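Local coordinates for protein probable tagatose 6-phosphate kinase (Sinorhizobium meliloti, PDB 3TXV) that probably acts in carbohydrate metabolism, perhaps as a tagatose-6-phosphate kinase, and belongs to the GatZ/KbaZ-like family of tagatose-1,6-bisphosphate aldolase subunits, at residues A[232-237]-A[266-271]; A[291-296]-A[353-358]. One frame throughout, in Å; residues are numbered along the deposited sequence.

Contact 1. Residues A[232-237]-A[266-271]; sequences VEFGNE and STDYQT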
ATOM      1  N   VAL A 232       2.175  -1.115 -15.869  1.00 47.27           N
ATOM      2  CA  VAL A 232       0.815  -1.228 -15.344  1.00 46.04           C
ATOM      3  C   VAL A 232       0.454   0.161 -14.886  1.00 45.91           C
ATOM      4  O   VAL A 232       1.210   0.754 -14.132  1.00 46.09           O
ATOM      5  CB  VAL A 232       0.693  -2.214 -14.154  1.00 46.26           C
ATOM      6  CG1 VAL A 232       0.894  -3.656 -14.615  1.00 44.89           C
ATOM      7  CG2 VAL A 232       1.631  -1.828 -12.998  1.00 44.38           C
ATOM      8  N   GLU A 233      -0.659   0.704 -15.382  1.00 45.43           N
ATOM      9  CA  GLU A 233      -1.226   1.947 -14.854  1.00 44.72           C
ATOM     10  C   GLU A 233      -2.659   1.606 -14.409  1.00 43.38           C
ATOM     11  O   GLU A 233      -3.178   0.537 -14.758  1.00 43.13           O
ATOM     12  CB  GLU A 233      -1.187   3.111 -15.897  1.00 45.38           C
ATOM     13  CG  GLU A 233       0.205   3.500 -16.564  1.00 48.66           C
ATOM     14  CD  GLU A 233       0.518   5.067 -16.643  1.00 54.98           C
ATOM     15  OE1 GLU A 233       1.699   5.480 -16.812  1.00 55.64           O
ATOM     16  OE2 GLU A 233      -0.412   5.908 -16.498  1.00 57.70           O
ATOM     17  N   PHE A 234      -3.286   2.480 -13.620  1.00 42.21           N
ATOM     18  CA  PHE A 234      -4.769   2.510 -13.512  1.00 41.12           C
ATOM     19  C   PHE A 234      -5.281   3.947 -13.399  1.00 41.27           C
ATOM     20  O   PHE A 234      -4.629   4.794 -12.794  1.00 40.99           O
ATOM     21  CB  PHE A 234      -5.308   1.636 -12.374  1.00 40.47           C
ATOM     22  CG  PHE A 234      -4.794   2.008 -11.032  1.00 38.86           C
ATOM     23  CD1 PHE A 234      -3.751   1.296 -10.463  1.00 38.85           C
ATOM     24  CD2 PHE A 234      -5.355   3.070 -10.327  1.00 38.51           C
ATOM     25  CE1 PHE A 234      -3.253   1.652  -9.214  1.00 40.31           C
ATOM     26  CE2 PHE A 234      -4.871   3.455  -9.076  1.00 38.50           C
ATOM     27  CZ  PHE A 234      -3.823   2.760  -8.516  1.00 40.25           C
ATOM     28  N   GLY A 235      -6.434   4.233 -13.997  1.00 41.49           N
ATOM     29  CA  GLY A 235      -6.997   5.603 -13.982  1.00 41.60           C
ATOM     30  C   GLY A 235      -8.159   5.706 -13.025  1.00 41.67           C
ATOM     31  O   GLY A 235      -8.309   4.841 -12.175  1.00 42.60           O
ATOM     32  N   ASN A 236      -8.991   6.736 -13.148  1.00 41.94           N
ATOM     33  CA  ASN A 236     -10.265   6.757 -12.405  1.00 42.22           C
ATOM     34  C   ASN A 236     -11.130   5.547 -12.703  1.00 42.69           C
ATOM     35  O   ASN A 236     -11.548   4.852 -11.777  1.00 42.36           O
ATOM     36  CB  ASN A 236     -11.072   8.032 -12.653  1.00 41.99           C
ATOM     37  CG  ASN A 236     -10.433   9.255 -12.039  1.00 41.22           C
ATOM     38  OD1 ASN A 236      -9.779   9.183 -10.999  1.00 42.80           O
ATOM     39  ND2 ASN A 236     -10.606  10.385 -12.685  1.00 39.48           N
ATOM     40  N   GLU A 237     -11.369   5.281 -13.987  1.00 43.76           N
ATOM     41  CA  GLU A 237     -12.335   4.244 -14.373  1.00 45.37           C
ATOM     42  C   GLU A 237     -11.855   3.215 -15.355  1.00 45.85           C
ATOM     43  O   GLU A 237     -12.690   2.545 -15.987  1.00 45.96           O
ATOM     44  CB  GLU A 237     -13.562   4.857 -15.008  1.00 45.62           C
ATOM     45  CG  GLU A 237     -14.118   6.064 -14.336  1.00 48.53           C
ATOM     46  CD  GLU A 237     -15.018   6.816 -15.271  1.00 51.91           C
ATOM     47  OE1 GLU A 237     -15.109   6.416 -16.455  1.00 52.89           O
ATOM     48  OE2 GLU A 237     -15.637   7.805 -14.829  1.00 55.53           O
ATOM     49  N   SER A 266       1.664  -0.277  -7.969  1.00 43.08           N
ATOM     50  CA  SER A 266       0.423  -0.074  -8.730  1.00 43.20           C
ATOM     51  C   SER A 266      -0.026  -1.320  -9.485  1.00 42.86           C
ATOM     52  O   SER A 266      -0.506  -1.245 -10.625  1.00 43.57           O
ATOM     53  CB  SER A 266       0.508   1.153  -9.681  1.00 43.24           C
ATOM     54  OG  SER A 266       1.362   2.149  -9.159  1.00 41.91           O
ATOM     55  N   THR A 267       0.114  -2.462  -8.838  1.00 42.50           N
ATOM     56  CA  THR A 267      -0.418  -3.714  -9.370  1.00 42.51           C
ATOM     57  C   THR A 267      -1.890  -3.772  -9.064  1.00 42.73           C
ATOM     58  O   THR A 267      -2.552  -4.731  -9.460  1.00 43.50           O
ATOM     59  CB  THR A 267       0.181  -4.940  -8.664  1.00 42.53           C
ATOM     60  OG1 THR A 267      -0.025  -4.809  -7.244  1.00 42.66           O
ATOM     61  CG2 THR A 267       1.700  -5.110  -8.995  1.00 41.24           C
ATOM     62  N   ASP A 268      -2.383  -2.775  -8.317  1.00 42.11           N
ATOM     63  CA  ASP A 268      -3.790  -2.673  -7.938  1.00 41.48           C
ATOM     64  C   ASP A 268      -4.709  -2.884  -9.109  1.00 41.60           C
ATOM     65  O   ASP A 268      -4.423  -2.400 -10.219  1.00 42.26           O
ATOM     66  CB  ASP A 268      -4.057  -1.319  -7.339  1.00 41.18           C
ATOM     67  CG  ASP A 268      -3.339  -1.132  -6.024  1.00 42.05           C
ATOM     68  OD1 ASP A 268      -2.106  -0.867  -6.037  1.00 43.60           O
ATOM     69  OD2 ASP A 268      -4.010  -1.257  -4.974  1.00 41.35           O
ATOM     70  N   TYR A 269      -5.786  -3.639  -8.858  1.00 41.26           N
ATOM     71  CA  TYR A 269      -6.869  -3.914  -9.824  1.00 40.73           C
ATOM     72  C   TYR A 269      -6.432  -4.758 -10.988  1.00 41.08           C
ATOM     73  O   TYR A 269      -7.179  -4.878 -11.946  1.00 42.29           O
ATOM     74  CB  TYR A 269      -7.544  -2.621 -10.373  1.00 40.38           C
ATOM     75  CG  TYR A 269      -7.843  -1.591  -9.325  1.00 38.10           C
ATOM     76  CD1 TYR A 269      -8.786  -1.845  -8.338  1.00 38.24           C
ATOM     77  CD2 TYR A 269      -7.161  -0.393  -9.294  1.00 38.12           C
ATOM     78  CE1 TYR A 269      -9.052  -0.943  -7.315  1.00 39.07           C
ATOM     79  CE2 TYR A 269      -7.408   0.543  -8.275  1.00 41.36           C
ATOM     80  CZ  TYR A 269      -8.372   0.250  -7.282  1.00 41.27           C
ATOM     81  OH  TYR A 269      -8.676   1.142  -6.285  1.00 41.89           O
ATOM     82  N   GLN A 270      -5.236  -5.322 -10.959  1.00 40.97           N
ATOM     83  CA  GLN A 270      -4.811  -6.125 -12.117  1.00 41.53           C
ATOM     84  C   GLN A 270      -5.524  -7.492 -12.084  1.00 42.59           C
ATOM     85  O   GLN A 270      -5.902  -7.951 -11.000  1.00 42.49           O
ATOM     86  CB  GLN A 270      -3.279  -6.265 -12.181  1.00 40.40           C
ATOM     87  CG  GLN A 270      -2.543  -4.997 -12.557  1.00 39.44           C
ATOM     88  CD  GLN A 270      -2.425  -4.770 -14.075  1.00 37.37           C
ATOM     89  OE1 GLN A 270      -2.246  -5.695 -14.843  1.00 38.53           O
ATOM     90  NE2 GLN A 270      -2.512  -3.534 -14.488  1.00 36.88           N
ATOM     91  N   THR A 271      -5.707  -8.130 -13.243  1.00 44.19           N
ATOM     92  CA  THR A 271      -6.361  -9.460 -13.287  1.00 46.39           C
ATOM     93  C   THR A 271      -5.477 -10.570 -12.713  1.00 47.79           C
ATOM     94  O   THR A 271      -4.296 -10.648 -13.065  1.00 48.37           O
ATOM     95  CB  THR A 271      -6.732  -9.915 -14.720  1.00 46.63           C
ATOM     96  OG1 THR A 271      -5.534 -10.144 -15.502  1.00 47.09           O
ATOM     97  CG2 THR A 271      -7.702  -8.914 -15.426  1.00 46.71           C
TER
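With chi1 at 59°, Phe234 sets its CG between its own backbone N and carbonyl carbon, and Tyr269, with CG beside its backbone N (chi1 -44°), brings a ring edge over the phenylalanine face. The result is a T-shaped pair: centroids 5.1 Å apart, planes at 87°, and Tyr269 CE2 above the centre of the Phe234 ring. Phe234 CE1 also lies obliquely against Asp268 CB at 3.6 Å and Ser266 CB at 3.8 Å, so a flat apolar residue suits a place lined by short side-chain stems. These residues belong to loops that follow the sixth and seventh strands of an eight-stranded parallel beta/alpha barrel; the second loop folds into a type II beta turn from Thr267 to Gln270, closed by Gln270 N to Thr267 O (3.1 Å). Were the ring cut back to an alanine here, a gap would probably open beneath Tyr269, and its edge would be left without an aromatic face. Beside the turn, Val232 packs CG1 against the amide of Gln270, 3.4 Å from NE2, and CG2 against Ser266 O. The amide's polar ends are used by strand 239-240 and the loop just after it: NE2 bonds to Ile240 O and OE1 to Tyr242 N, which fixes its rotation.

Contact 2. Residues A[291-296]-A[353-358]; sequences GLTFAL and YSDRIR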
ATOM      1  N   GLY A 291      -6.324  -1.041  -4.110  1.00 34.30           N
ATOM      2  CA  GLY A 291      -7.236  -2.085  -4.430  1.00 33.22           C
ATOM      3  C   GLY A 291      -7.812  -2.690  -3.184  1.00 32.73           C
ATOM      4  O   GLY A 291      -8.786  -3.337  -3.266  1.00 32.72           O
ATOM      5  N   LEU A 292      -7.200  -2.528  -2.034  1.00 32.30           N
ATOM      6  CA  LEU A 292      -7.597  -3.325  -0.919  1.00 31.54           C
ATOM      7  C   LEU A 292      -8.604  -2.580  -0.139  1.00 31.63           C
ATOM      8  O   LEU A 292      -9.473  -3.146   0.417  1.00 32.08           O
ATOM      9  CB  LEU A 292      -6.406  -3.583  -0.032  1.00 30.90           C
ATOM     10  CG  LEU A 292      -5.410  -4.548  -0.593  1.00 30.02           C
ATOM     11  CD1 LEU A 292      -4.191  -4.490   0.148  1.00 28.70           C
ATOM     12  CD2 LEU A 292      -5.967  -5.851  -0.492  1.00 29.70           C
ATOM     13  N   THR A 293      -8.456  -1.281  -0.084  1.00 31.23           N
ATOM     14  CA  THR A 293      -9.429  -0.406   0.579  1.00 30.16           C
ATOM     15  C   THR A 293     -10.557  -0.015  -0.365  1.00 29.77           C
ATOM     16  O   THR A 293     -11.656   0.362   0.066  1.00 29.85           O
ATOM     17  CB  THR A 293      -8.778   0.870   1.045  1.00 30.71           C
ATOM     18  OG1 THR A 293      -7.885   1.350   0.013  1.00 30.95           O
ATOM     19  CG2 THR A 293      -8.031   0.642   2.357  1.00 29.81           C
ATOM     20  N   PHE A 294     -10.273  -0.069  -1.662  1.00 28.25           N
ATOM     21  CA  PHE A 294     -11.322   0.057  -2.637  1.00 26.48           C
ATOM     22  C   PHE A 294     -12.396  -1.033  -2.363  1.00 25.77           C
ATOM     23  O   PHE A 294     -13.558  -0.703  -2.163  1.00 26.04           O
ATOM     24  CB  PHE A 294     -10.731  -0.025  -4.049  1.00 26.11           C
ATOM     25  CG  PHE A 294     -11.752   0.013  -5.138  1.00 24.13           C
ATOM     26  CD1 PHE A 294     -12.439  -1.142  -5.500  1.00 23.46           C
ATOM     27  CD2 PHE A 294     -12.047   1.211  -5.783  1.00 22.33           C
ATOM     28  CE1 PHE A 294     -13.426  -1.111  -6.514  1.00 24.44           C
ATOM     29  CE2 PHE A 294     -12.992   1.261  -6.783  1.00 22.88           C
ATOM     30  CZ  PHE A 294     -13.689   0.097  -7.168  1.00 23.75           C
ATOM     31  N   ALA A 295     -12.008  -2.307  -2.320  1.00 24.51           N
ATOM     32  CA  ALA A 295     -12.945  -3.392  -2.007  1.00 23.47           C
ATOM     33  C   ALA A 295     -13.640  -3.232  -0.620  1.00 24.18           C
ATOM     34  O   ALA A 295     -14.878  -3.450  -0.479  1.00 22.80           O
ATOM     35  CB  ALA A 295     -12.245  -4.695  -2.094  1.00 22.55           C
ATOM     36  N   LEU A 296     -12.853  -2.835   0.397  1.00 24.85           N
ATOM     37  CA  LEU A 296     -13.389  -2.600   1.719  1.00 25.47           C
ATOM     38  C   LEU A 296     -14.537  -1.617   1.613  1.00 26.21           C
ATOM     39  O   LEU A 296     -15.652  -1.933   2.042  1.00 27.91           O
ATOM     40  CB  LEU A 296     -12.315  -2.093   2.653  1.00 25.84           C
ATOM     41  CG  LEU A 296     -12.726  -1.658   4.075  1.00 27.44           C
ATOM     42  CD1 LEU A 296     -13.826  -2.554   4.697  1.00 28.68           C
ATOM     43  CD2 LEU A 296     -11.499  -1.625   4.970  1.00 25.99           C
ATOM     44  N   TYR A 353     -11.055   4.419  -8.908  1.00 32.41           N
ATOM     45  CA  TYR A 353      -9.948   3.527  -8.600  1.00 32.14           C
ATOM     46  C   TYR A 353      -8.795   4.197  -7.842  1.00 31.91           C
ATOM     47  O   TYR A 353      -7.990   3.492  -7.246  1.00 32.04           O
ATOM     48  CB  TYR A 353      -9.368   2.988  -9.918  1.00 32.73           C
ATOM     49  CG  TYR A 353     -10.130   1.892 -10.639  1.00 32.93           C
ATOM     50  CD1 TYR A 353     -10.681   0.811  -9.941  1.00 34.66           C
ATOM     51  CD2 TYR A 353     -10.234   1.902 -12.029  1.00 33.75           C
ATOM     52  CE1 TYR A 353     -11.338  -0.225 -10.601  1.00 34.87           C
ATOM     53  CE2 TYR A 353     -10.886   0.878 -12.720  1.00 35.00           C
ATOM     54  CZ  TYR A 353     -11.447  -0.180 -11.996  1.00 37.17           C
ATOM     55  OH  TYR A 353     -12.116  -1.199 -12.661  1.00 39.18           O
ATOM     56  N   SER A 354      -8.666   5.526  -7.900  1.00 31.71           N
ATOM     57  CA  SER A 354      -7.622   6.236  -7.109  1.00 32.12           C
ATOM     58  C   SER A 354      -7.912   6.124  -5.617  1.00 32.33           C
ATOM     59  O   SER A 354      -6.983   6.180  -4.787  1.00 31.98           O
ATOM     60  CB  SER A 354      -7.493   7.724  -7.456  1.00 31.85           C
ATOM     61  OG  SER A 354      -7.126   7.920  -8.809  1.00 33.00           O
ATOM     62  N   ASP A 355      -9.197   5.979  -5.282  1.00 32.06           N
ATOM     63  CA  ASP A 355      -9.569   5.529  -3.955  1.00 32.75           C
ATOM     64  C   ASP A 355      -9.087   6.540  -2.887  1.00 32.84           C
ATOM     65  O   ASP A 355      -8.638   6.169  -1.809  1.00 32.57           O
ATOM     66  CB  ASP A 355      -9.032   4.090  -3.695  1.00 32.42           C
ATOM     67  CG  ASP A 355      -9.324   3.578  -2.253  1.00 34.02           C
ATOM     68  OD1 ASP A 355     -10.532   3.439  -1.891  1.00 37.23           O
ATOM     69  OD2 ASP A 355      -8.357   3.308  -1.482  1.00 30.87           O
ATOM     70  N   ARG A 356      -9.200   7.830  -3.179  1.00 33.22           N
ATOM     71  CA  ARG A 356      -8.669   8.797  -2.233  1.00 33.43           C
ATOM     72  C   ARG A 356      -9.509   8.733  -0.984  1.00 33.90           C
ATOM     73  O   ARG A 356      -9.025   9.087   0.097  1.00 34.88           O
ATOM     74  CB  ARG A 356      -8.608  10.237  -2.775  1.00 33.07           C
ATOM     75  CG  ARG A 356      -7.878  10.440  -4.091  1.00 31.47           C
ATOM     76  CD  ARG A 356      -6.402  10.142  -4.018  1.00 28.28           C
ATOM     77  NE  ARG A 356      -5.725  10.887  -2.973  1.00 27.81           N
ATOM     78  CZ  ARG A 356      -4.450  10.664  -2.633  1.00 28.96           C
ATOM     79  NH1 ARG A 356      -3.756   9.718  -3.267  1.00 23.97           N
ATOM     80  NH2 ARG A 356      -3.868  11.378  -1.662  1.00 26.54           N
ATOM     81  N   ILE A 357     -10.745   8.258  -1.110  1.00 33.96           N
ATOM     82  CA  ILE A 357     -11.630   8.152   0.067  1.00 34.38           C
ATOM     83  C   ILE A 357     -10.931   7.452   1.236  1.00 34.10           C
ATOM     84  O   ILE A 357     -11.350   7.616   2.364  1.00 34.26           O
ATOM     85  CB  ILE A 357     -12.969   7.443  -0.257  1.00 34.63           C
ATOM     86  CG1 ILE A 357     -13.972   7.626   0.868  1.00 35.45           C
ATOM     87  CG2 ILE A 357     -12.770   5.944  -0.544  1.00 34.37           C
ATOM     88  CD1 ILE A 357     -15.388   7.199   0.448  1.00 38.58           C
ATOM     89  N   ARG A 358      -9.853   6.716   0.956  1.00 33.64           N
ATOM     90  CA  ARG A 358      -9.157   5.943   1.976  1.00 34.37           C
ATOM     91  C   ARG A 358      -8.481   6.791   3.081  1.00 35.76           C
ATOM     92  O   ARG A 358      -8.148   6.292   4.172  1.00 35.25           O
ATOM     93  CB  ARG A 358      -8.161   4.975   1.335  1.00 33.67           C
ATOM     94  CG  ARG A 358      -6.878   5.574   0.936  1.00 33.45           C
ATOM     95  CD  ARG A 358      -5.907   4.514   0.463  1.00 37.00           C
ATOM     96  NE  ARG A 358      -4.860   5.120  -0.360  1.00 38.23           N
ATOM     97  CZ  ARG A 358      -4.948   5.246  -1.675  1.00 39.68           C
ATOM     98  NH1 ARG A 358      -6.001   4.771  -2.317  1.00 40.68           N
ATOM     99  NH2 ARG A 358      -3.990   5.850  -2.354  1.00 41.98           N
TER
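Phe294 sets ring atom CE2 beside Tyr353 CD1 at 3.9 Å, the two rings meeting obliquely with planes at 41° and centroids 5.6 Å apart. CG of Phe294 is anti to the backbone N (chi1 176°), which swings the ring out from the helix to the level of Tyr353. Tyr269 joins them, meeting Phe294 edge-to-face, so two large aromatics suit a place where three rings gather. The polar half of the contact is built round Asp355. Its OD2 accepts from Thr293 OG1 at 2.5 Å, on the syn side and 32° out of the carboxylate plane, and forms a salt bridge with Arg358 NH1 at 2.9 Å on the anti side, the two donors coming from opposite faces of that plane. The helix is the one that follows the eighth strand of the beta/alpha barrel, and Thr293 and Phe294, adjacent in its first turns, hold the loop between helices 342-351 and 364-376 against it. Aspartate suits the place: on its short stem one carboxylate oxygen, OD2, takes both the threonine hydroxyl and the arginine; the paired positive charge probably favours its ionised form. Arg358 NH1 also donates to Ser354 O at 3.0 Å, a second bond that helps fix the rotation of the guanidinium, while CD of the arginine lies 3.8 Å from Thr293 OG1. Threonine's hydroxyl serves the aspartate while its CB packs near Arg358 CB.

From the N terminus, the chain completes six strands of the barrel before contact 1 opens; the loop it closes holds strand 239-240, helix 249-252 and strand 261-264, joining the loop after the sixth strand to the loop after the seventh. Helix 272-280 and strand 283-288 follow, and contact 2 then opens at the start of helix 290-310 and closes a wider loop, built largely of helices, at residues 353-358. The two loops are in series, neither nested nor crossed. In space they touch: Asp268 OD2 probably accepts from Gly291 N, Tyr269 OH probably bonds to Tyr353 O, and Gly235 O packs against Tyr353 CB. Together they tie the loops after strands six and seven to the helical region beyond.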